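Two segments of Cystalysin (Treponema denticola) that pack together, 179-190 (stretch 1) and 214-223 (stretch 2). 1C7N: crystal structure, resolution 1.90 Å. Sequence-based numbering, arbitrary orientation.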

# COMPACT_ATOMS: atom_id res chain seq x y z
N ARG A 179 5.15 23.15 16.49
CA ARG A 179 4.50 23.25 17.80
C ARG A 179 4.14 21.89 18.40
O ARG A 179 3.64 21.00 17.71
CB ARG A 179 3.20 24.07 17.71
CG ARG A 179 3.34 25.60 17.82
CD ARG A 179 4.10 26.04 19.07
NE ARG A 179 3.69 25.34 20.28
CZ ARG A 179 2.64 25.65 21.03
NH1 ARG A 179 1.86 26.68 20.70
NH2 ARG A 179 2.36 24.94 22.11
N VAL A 180 4.42 21.75 19.69
CA VAL A 180 4.06 20.55 20.44
C VAL A 180 3.05 21.13 21.42
O VAL A 180 3.41 21.85 22.35
CB VAL A 180 5.26 19.95 21.21
CG1 VAL A 180 4.75 18.92 22.22
CG2 VAL A 180 6.21 19.27 20.23
N TRP A 181 1.78 20.83 21.20
CA TRP A 181 0.69 21.37 22.00
C TRP A 181 0.73 21.11 23.50
O TRP A 181 0.89 19.98 23.96
CB TRP A 181 -0.64 20.90 21.42
CG TRP A 181 -0.74 21.21 19.96
CD1 TRP A 181 -0.78 20.31 18.93
CD2 TRP A 181 -0.77 22.51 19.36
NE1 TRP A 181 -0.82 20.98 17.72
CE2 TRP A 181 -0.82 22.34 17.96
CE3 TRP A 181 -0.76 23.82 19.88
CZ2 TRP A 181 -0.86 23.41 17.07
CZ3 TRP A 181 -0.79 24.89 18.99
CH2 TRP A 181 -0.85 24.68 17.60
N LYS A 182 0.57 22.19 24.27
CA LYS A 182 0.58 22.09 25.72
C LYS A 182 -0.71 21.48 26.23
O LYS A 182 -1.74 21.51 25.55
CB LYS A 182 0.79 23.48 26.35
CG LYS A 182 2.22 24.00 26.21
CD LYS A 182 2.45 25.22 27.09
CE LYS A 182 2.26 26.52 26.33
NZ LYS A 182 3.34 26.73 25.33
N LYS A 183 -0.66 20.92 27.43
CA LYS A 183 -1.83 20.28 28.03
C LYS A 183 -3.02 21.21 28.19
O LYS A 183 -4.17 20.79 27.99
CB LYS A 183 -1.46 19.67 29.39
CG LYS A 183 -0.97 18.22 29.27
CD LYS A 183 -0.31 17.74 30.56
CE LYS A 183 -0.30 16.21 30.62
NZ LYS A 183 0.31 15.57 29.42
N ASP A 184 -2.78 22.48 28.51
CA ASP A 184 -3.88 23.42 28.68
C ASP A 184 -4.55 23.73 27.35
O ASP A 184 -5.77 23.92 27.28
CB ASP A 184 -3.39 24.73 29.30
CG ASP A 184 -4.54 25.64 29.70
OD1 ASP A 184 -4.30 26.85 29.90
OD2 ASP A 184 -5.68 25.13 29.82
N GLU A 185 -3.75 23.78 26.28
CA GLU A 185 -4.26 24.05 24.95
C GLU A 185 -5.14 22.87 24.50
O GLU A 185 -6.22 23.06 23.96
CB GLU A 185 -3.10 24.24 23.96
CG GLU A 185 -2.18 25.40 24.30
CD GLU A 185 -0.98 25.50 23.37
OE1 GLU A 185 -0.21 24.51 23.27
OE2 GLU A 185 -0.79 26.57 22.74
N LEU A 186 -4.66 21.65 24.75
CA LEU A 186 -5.41 20.45 24.38
C LEU A 186 -6.72 20.34 25.18
O LEU A 186 -7.70 19.80 24.68
CB LEU A 186 -4.56 19.20 24.60
CG LEU A 186 -3.39 19.00 23.64
CD1 LEU A 186 -2.63 17.72 23.98
CD2 LEU A 186 -3.91 18.95 22.20
N GLN A 187 -6.71 20.85 26.41
CA GLN A 187 -7.91 20.82 27.25
C GLN A 187 -8.98 21.72 26.66
O GLN A 187 -10.14 21.33 26.55
CB GLN A 187 -7.57 21.28 28.68
CG GLN A 187 -6.74 20.28 29.48
CD GLN A 187 -7.53 19.06 29.91
OE1 GLN A 187 -6.97 17.98 30.13
NE2 GLN A 187 -8.84 19.22 30.06
N LYS A 188 -8.59 22.94 26.28
CA LYS A 188 -9.52 23.89 25.69
C LYS A 188 -10.13 23.34 24.41
O LYS A 188 -11.32 23.53 24.15
CB LYS A 188 -8.81 25.21 25.36
CG LYS A 188 -8.66 26.18 26.52
CD LYS A 188 -8.25 27.55 25.99
CE LYS A 188 -8.20 28.61 27.08
NZ LYS A 188 -7.94 29.97 26.51
N ILE A 189 -9.32 22.67 23.60
CA ILE A 189 -9.81 22.09 22.36
C ILE A 189 -10.73 20.92 22.68
O ILE A 189 -11.77 20.75 22.04
CB ILE A 189 -8.65 21.60 21.47
CG1 ILE A 189 -7.70 22.77 21.17
CG2 ILE A 189 -9.20 21.01 20.17
CD1 ILE A 189 -6.47 22.38 20.38
N LYS A 190 -10.36 20.13 23.68
CA LYS A 190 -11.17 18.99 24.09
C LYS A 190 -12.57 19.44 24.49
O LYS A 190 -13.56 18.81 24.10
CB LYS A 190 -10.53 18.25 25.26
CG LYS A 190 -11.46 17.22 25.92
CD LYS A 190 -10.83 16.60 27.15
CE LYS A 190 -10.55 17.64 28.23
NZ LYS A 190 -11.79 18.20 28.86
N TYR A 214 10.50 19.54 25.76
CA TYR A 214 9.08 19.48 25.46
C TYR A 214 8.51 18.09 25.67
O TYR A 214 9.23 17.09 25.64
CB TYR A 214 8.84 19.98 24.03
CG TYR A 214 9.36 21.38 23.87
CD1 TYR A 214 10.65 21.62 23.38
CD2 TYR A 214 8.61 22.48 24.29
CE1 TYR A 214 11.18 22.91 23.34
CE2 TYR A 214 9.13 23.77 24.25
CZ TYR A 214 10.41 23.98 23.78
OH TYR A 214 10.92 25.25 23.76
N GLU A 215 7.20 18.04 25.89
CA GLU A 215 6.49 16.80 26.15
C GLU A 215 5.24 16.68 25.30
O GLU A 215 4.37 17.55 25.34
CB GLU A 215 6.06 16.74 27.62
CG GLU A 215 7.14 17.02 28.65
CD GLU A 215 8.16 15.91 28.77
OE1 GLU A 215 7.79 14.73 28.58
OE2 GLU A 215 9.33 16.22 29.06
N HIS A 216 5.13 15.59 24.53
CA HIS A 216 3.96 15.37 23.70
C HIS A 216 2.87 14.66 24.51
O HIS A 216 3.15 13.77 25.31
CB HIS A 216 4.31 14.52 22.48
CG HIS A 216 3.14 14.22 21.59
ND1 HIS A 216 2.27 13.17 21.82
CD2 HIS A 216 2.66 14.87 20.50
CE1 HIS A 216 1.32 13.18 20.92
NE2 HIS A 216 1.53 14.20 20.10
N THR A 217 1.64 15.08 24.28
CA THR A 217 0.49 14.48 24.95
C THR A 217 -0.44 13.92 23.88
O THR A 217 -0.95 14.67 23.05
CB THR A 217 -0.30 15.53 25.76
OG1 THR A 217 0.54 16.07 26.79
CG2 THR A 217 -1.53 14.89 26.39
N VAL A 218 -0.63 12.60 23.87
CA VAL A 218 -1.53 11.99 22.90
C VAL A 218 -2.90 12.57 23.23
O VAL A 218 -3.43 12.37 24.33
CB VAL A 218 -1.55 10.46 23.03
CG1 VAL A 218 -2.64 9.87 22.16
CG2 VAL A 218 -0.20 9.89 22.63
N PHE A 219 -3.47 13.29 22.27
CA PHE A 219 -4.76 13.94 22.46
C PHE A 219 -5.86 13.08 23.08
O PHE A 219 -6.45 13.48 24.09
CB PHE A 219 -5.23 14.52 21.13
CG PHE A 219 -6.04 15.78 21.27
CD1 PHE A 219 -6.25 16.60 20.16
CD2 PHE A 219 -6.58 16.16 22.49
CE1 PHE A 219 -6.99 17.78 20.28
CE2 PHE A 219 -7.33 17.34 22.62
CZ PHE A 219 -7.53 18.15 21.51
N GLN A 220 -6.14 11.92 22.50
CA GLN A 220 -7.21 11.07 23.02
C GLN A 220 -6.89 10.38 24.35
O GLN A 220 -7.73 9.65 24.89
CB GLN A 220 -7.61 10.02 21.99
CG GLN A 220 -6.58 8.93 21.74
CD GLN A 220 -7.13 7.81 20.89
OE1 GLN A 220 -7.28 7.95 19.67
NE2 GLN A 220 -7.46 6.69 21.53
N SER A 221 -5.70 10.61 24.88
CA SER A 221 -5.31 9.99 26.14
C SER A 221 -5.74 10.81 27.35
O SER A 221 -5.63 10.35 28.49
CB SER A 221 -3.79 9.80 26.19
OG SER A 221 -3.14 11.03 26.44
N ILE A 222 -6.22 12.03 27.12
CA ILE A 222 -6.62 12.90 28.22
C ILE A 222 -8.09 12.79 28.63
O ILE A 222 -8.50 13.38 29.62
CB ILE A 222 -6.33 14.38 27.89
CG1 ILE A 222 -7.24 14.87 26.77
CG2 ILE A 222 -4.86 14.55 27.48
CD1 ILE A 222 -7.18 16.36 26.52
N ASP A 223 -8.88 12.03 27.87
CA ASP A 223 -10.30 11.87 28.17
C ASP A 223 -10.87 10.70 27.39
O ASP A 223 -10.72 10.62 26.17
CB ASP A 223 -11.04 13.17 27.80
CG ASP A 223 -12.50 13.15 28.23
OD1 ASP A 223 -13.31 12.44 27.60
OD2 ASP A 223 -12.83 13.86 29.21
O HOH W 1 1.19 17.40 22.72

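The contact is a mainly apolar packing of one face of a helix, and the loop that leads into it, against an irregular segment with a short 3-10 turn, pinned by a single direct hydrogen bond and one bridging water. The two chains run alongside each other in the same sense: CA atoms pair from Val-180 with His-216 (6.1 Å) through Leu-186 with Phe-219 (6.8 Å) to Lys-190 with Asp-223 (8.3 Å), and about 620 Å² of surface is buried, both sides summed.

Before the helix, Val-180 points toward the second stretch and lays its methyl CG1 3.4 Å from Glu-215 O and 3.9 Å from His-216 CA, so here a side chain packs on backbone. Next to it, water 1 joins the two main chains, donating to Trp-181 O (2.9 Å) and accepting from Thr-217 N (2.8 Å); it thereby satisfies two backbone groups that do not bond to each other directly. Lys-183, in the first turn of the helix, starts out sideways but its extended chain brings the ammonium back, and NZ donates to Thr-217 OG1 at 2.7 Å.

Leu-186 is the center of the apolar contact. Its CD1 lies 3.7 Å from Thr-217 CB, while CD2 sits over one face of the Phe-219 ring, 3.6 Å from the ring centroid and only 3° off the normal, a nearly ideal CH-pi approach. The edge of the Phe-219 ring is turned to the helix: Phe-219 CZ meets Ile-189 CG2 at 3.6 Å, and Phe-219 CE2 comes within 3.2 Å of Leu-186 O. Leu-186 O is already engaged within the helix, accepting from Lys-190 N (2.9 Å). Ile-222 continues the apolar surface, its CD1 reaching 4.3 Å from Leu-186 CB and 3.7 Å from Lys-190 CD.

At the far end Lys-190 contributes mostly its aliphatic chain, with CD 3.5 Å from Asp-223 CB. Its charge is near that of Asp-223, but NZ to OD2 is 4.5 Å, beyond a salt bridge; Asp-223 instead acts as the N-cap of a following helix.

The helix start is braced from within its own stretch. Glu-185 OE1 accepts from Lys-182 N (2.6 Å) and forms a salt bridge with Arg-179 NH2 (2.9 Å), tying the incoming loop to the first turn. In the second stretch, Val-218 O accepts from both Ser-221 OG (2.5 Å) and Ser-221 N (2.9 Å), which holds together the turn that carries Phe-219.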